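Local coordinates for kelch-like protein 7 (Homo sapiens, PDB 3II7), which serves as a substrate-specific adapter of a CUL3-RBX1 E3 ubiquitin ligase, its kelch-repeat domain being the part described here, at residues K202-G207 / V218-I223. Sequence-based numbering, arbitrary orientation.
Sequences KIFAVG and VEYYDI
The Lys202 side chain runs across the Tyr220 ring, with CD over one face. CB is 3.8 Å from Tyr220 CD1, and CG comes closer to that same atom, at 3.5 Å. CD then sits above the ring toward its rim, 3.8 Å from the Tyr220 ring centroid, a CH-pi contact. CE passes Tyr220 CE1 at 4.0 Å, and the extended chain brings NZ to 4.7 Å from the Tyr220 centroid, an off-centre cation-pi approach 29° from the ring normal. A chi1 of 71° sets Tyr220 CG between its backbone N and carbonyl carbon, where the ring meets Lys202. Tyr220 CB covers a face of the Phe204 ring, 3.7 Å from Phe204 CD1. An alanine in place of Tyr220 would probably leave the Lys202 chain without its aromatic surface and free to turn. Strands 202-206 and 218-222 are the two middle strands of a four-stranded antiparallel blade in the kelch beta-propeller; the N-to-C directions of these short segments are 155° apart, close to antiparallel. Four backbone hydrogen bonds fix the register: Ile203 pairs with Tyr221 in both directions, the shorter being Tyr221 N to Ile203 O at 2.7 Å, and Ala205 pairs likewise with Glu219. On the face bearing Ile203 and Ala205, Glu219 CG approaches Ala205 CB at 4.1 Å, and its buried carboxylate is satisfied by the Ile188 and Glu189 amides and a salt bridge to Arg191, whose NH1 also hydrogen-bonds Gly207 O.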
ATOM      1  N   LYS A 202       9.628   2.190 -13.352  1.00  4.02           N
ATOM      2  CA  LYS A 202       8.264   2.669 -13.526  0.50  4.31           C
ATOM      3  C   LYS A 202       7.462   2.408 -12.268  1.00  2.00           C
ATOM      4  O   LYS A 202       7.675   1.416 -11.590  1.00  4.75           O
ATOM      5  CB  LYS A 202       7.588   1.952 -14.697  0.50  7.09           C
ATOM      6  CG  LYS A 202       8.135   2.293 -16.056  0.50 11.45           C
ATOM      7  CD  LYS A 202       7.628   1.301 -17.119  0.50 12.89           C
ATOM      8  CE  LYS A 202       8.523   1.309 -18.350  0.50 13.18           C
ATOM      9  NZ  LYS A 202       7.974   0.487 -19.476  0.50  7.21           N
ATOM     10  N   ILE A 203       6.521   3.313 -11.980  1.00  3.40           N
ATOM     11  CA  ILE A 203       5.612   3.132 -10.858  1.00  2.00           C
ATOM     12  C   ILE A 203       4.185   2.965 -11.397  1.00  3.88           C
ATOM     13  O   ILE A 203       3.601   3.912 -11.978  1.00  5.21           O
ATOM     14  CB  ILE A 203       5.666   4.319  -9.878  1.00  3.26           C
ATOM     15  CG1 ILE A 203       7.084   4.458  -9.274  1.00  5.63           C
ATOM     16  CG2 ILE A 203       4.628   4.143  -8.788  1.00  6.87           C
ATOM     17  CD1 ILE A 203       7.282   5.737  -8.388  1.00  6.97           C
ATOM     18  N   PHE A 204       3.610   1.768 -11.204  1.00  4.35           N
ATOM     19  CA  PHE A 204       2.297   1.444 -11.710  1.00  2.29           C
ATOM     20  C   PHE A 204       1.234   1.783 -10.676  1.00  3.39           C
ATOM     21  O   PHE A 204       1.332   1.356  -9.523  1.00  4.28           O
ATOM     22  CB  PHE A 204       2.218  -0.058 -12.090  1.00  4.91           C
ATOM     23  CG  PHE A 204       3.005  -0.415 -13.311  1.00  2.56           C
ATOM     24  CD1 PHE A 204       2.386  -0.478 -14.557  1.00  2.02           C
ATOM     25  CD2 PHE A 204       4.367  -0.709 -13.226  1.00  6.18           C
ATOM     26  CE1 PHE A 204       3.086  -0.813 -15.658  1.00  4.21           C
ATOM     27  CE2 PHE A 204       5.075  -1.020 -14.346  1.00  7.26           C
ATOM     28  CZ  PHE A 204       4.421  -1.090 -15.568  1.00  3.68           C
ATOM     29  N   ALA A 205       0.233   2.556 -11.099  1.00  2.99           N
ATOM     30  CA  ALA A 205      -0.943   2.805 -10.339  1.00  2.00           C
ATOM     31  C   ALA A 205      -2.040   1.917 -10.912  1.00  2.07           C
ATOM     32  O   ALA A 205      -2.388   2.035 -12.101  1.00  3.68           O
ATOM     33  CB  ALA A 205      -1.330   4.281 -10.414  1.00  2.55           C
ATOM     34  N   VAL A 206      -2.621   1.069 -10.052  1.00  3.31           N
ATOM     35  CA  VAL A 206      -3.471  -0.025 -10.493  1.00  3.83           C
ATOM     36  C   VAL A 206      -4.863   0.144  -9.913  1.00  2.92           C
ATOM     37  O   VAL A 206      -5.062   0.075  -8.705  1.00  3.52           O
ATOM     38  CB  VAL A 206      -2.889  -1.406 -10.061  1.00  4.17           C
ATOM     39  CG1 VAL A 206      -3.769  -2.553 -10.584  1.00  5.45           C
ATOM     40  CG2 VAL A 206      -1.417  -1.555 -10.500  1.00  5.79           C
ATOM     41  N   GLY A 207      -5.814   0.420 -10.784  1.00  2.37           N
ATOM     42  CA  GLY A 207      -7.199   0.455 -10.378  1.00  3.52           C
ATOM     43  C   GLY A 207      -7.497   1.494  -9.333  1.00  4.59           C
ATOM     44  O   GLY A 207      -7.029   2.641  -9.421  1.00  4.35           O
ATOM     45  N   VAL A 218      -5.188   1.161 -15.629  1.00  2.45           N
ATOM     46  CA  VAL A 218      -3.861   1.019 -15.084  1.00  3.77           C
ATOM     47  C   VAL A 218      -2.946   1.971 -15.808  1.00  5.27           C
ATOM     48  O   VAL A 218      -2.996   2.085 -17.027  1.00  4.81           O
ATOM     49  CB  VAL A 218      -3.338  -0.441 -15.247  1.00  2.41           C
ATOM     50  CG1 VAL A 218      -1.883  -0.601 -14.677  1.00  2.99           C
ATOM     51  CG2 VAL A 218      -4.313  -1.444 -14.577  1.00  4.17           C
ATOM     52  N   GLU A 219      -2.107   2.657 -15.069  1.00  2.58           N
ATOM     53  CA  GLU A 219      -1.157   3.570 -15.679  1.00  2.68           C
ATOM     54  C   GLU A 219       0.164   3.480 -14.964  1.00  2.12           C
ATOM     55  O   GLU A 219       0.235   2.990 -13.829  1.00  4.29           O
ATOM     56  CB  GLU A 219      -1.688   5.011 -15.661  1.00  4.86           C
ATOM     57  CG  GLU A 219      -1.988   5.595 -14.254  1.00  4.01           C
ATOM     58  CD  GLU A 219      -2.580   6.974 -14.344  1.00  6.28           C
ATOM     59  OE1 GLU A 219      -1.852   7.899 -14.776  1.00  5.68           O
ATOM     60  OE2 GLU A 219      -3.790   7.153 -14.029  1.00  7.27           O
ATOM     61  N   TYR A 220       1.224   3.966 -15.592  1.00  3.63           N
ATOM     62  CA  TYR A 220       2.515   4.020 -14.901  1.00  3.93           C
ATOM     63  C   TYR A 220       3.171   5.379 -15.032  1.00  3.08           C
ATOM     64  O   TYR A 220       2.933   6.123 -15.994  1.00  5.00           O
ATOM     65  CB  TYR A 220       3.491   2.942 -15.371  1.00  5.10           C
ATOM     66  CG  TYR A 220       4.041   3.147 -16.747  1.00  2.80           C
ATOM     67  CD1 TYR A 220       5.179   3.894 -16.954  1.00  4.81           C
ATOM     68  CD2 TYR A 220       3.434   2.577 -17.835  1.00  8.86           C
ATOM     69  CE1 TYR A 220       5.687   4.084 -18.221  1.00  9.96           C
ATOM     70  CE2 TYR A 220       3.931   2.768 -19.110  1.00  9.25           C
ATOM     71  CZ  TYR A 220       5.059   3.505 -19.290  1.00  7.63           C
ATOM     72  OH  TYR A 220       5.561   3.670 -20.559  1.00 11.78           O
ATOM     73  N   TYR A 221       4.000   5.670 -14.039  1.00  3.97           N
ATOM     74  CA  TYR A 221       4.803   6.873 -14.000  1.00  2.06           C
ATOM     75  C   TYR A 221       6.186   6.546 -14.507  1.00  2.96           C
ATOM     76  O   TYR A 221       6.882   5.704 -13.934  1.00  3.77           O
ATOM     77  CB  TYR A 221       4.902   7.396 -12.580  1.00  4.21           C
ATOM     78  CG  TYR A 221       5.708   8.682 -12.472  1.00  5.58           C
ATOM     79  CD1 TYR A 221       5.272   9.844 -13.096  1.00  6.61           C
ATOM     80  CD2 TYR A 221       6.907   8.710 -11.757  1.00  3.58           C
ATOM     81  CE1 TYR A 221       5.993  11.001 -13.019  1.00  5.12           C
ATOM     82  CE2 TYR A 221       7.655   9.881 -11.656  1.00  3.23           C
ATOM     83  CZ  TYR A 221       7.215  11.013 -12.299  1.00  3.44           C
ATOM     84  OH  TYR A 221       7.953  12.164 -12.195  1.00  4.94           O
ATOM     85  N   ASP A 222       6.570   7.212 -15.592  1.00  4.16           N
ATOM     86  CA  ASP A 222       7.911   7.114 -16.147  1.00  4.01           C
ATOM     87  C   ASP A 222       8.789   8.069 -15.375  1.00  4.15           C
ATOM     88  O   ASP A 222       8.690   9.303 -15.514  1.00  5.18           O
ATOM     89  CB  ASP A 222       7.876   7.461 -17.637  1.00  4.22           C
ATOM     90  CG  ASP A 222       9.172   7.122 -18.336  1.00  7.59           C
ATOM     91  OD1 ASP A 222      10.231   7.532 -17.846  1.00  4.00           O
ATOM     92  OD2 ASP A 222       9.114   6.425 -19.374  1.00 11.56           O
ATOM     93  N   ILE A 223       9.612   7.520 -14.501  1.00  4.99           N
ATOM     94  CA  ILE A 223      10.450   8.343 -13.629  1.00  4.68           C
ATOM     95  C   ILE A 223      11.379   9.250 -14.415  1.00  4.34           C
ATOM     96  O   ILE A 223      11.545  10.407 -14.080  1.00  7.31           O
ATOM     97  CB  ILE A 223      11.216   7.426 -12.636  1.00  4.45           C
ATOM     98  CG1 ILE A 223      10.239   6.749 -11.687  1.00  6.73           C
ATOM     99  CG2 ILE A 223      12.290   8.209 -11.818  1.00  8.08           C
ATOM    100  CD1 ILE A 223      10.878   5.636 -10.792  1.00  6.67           C
TER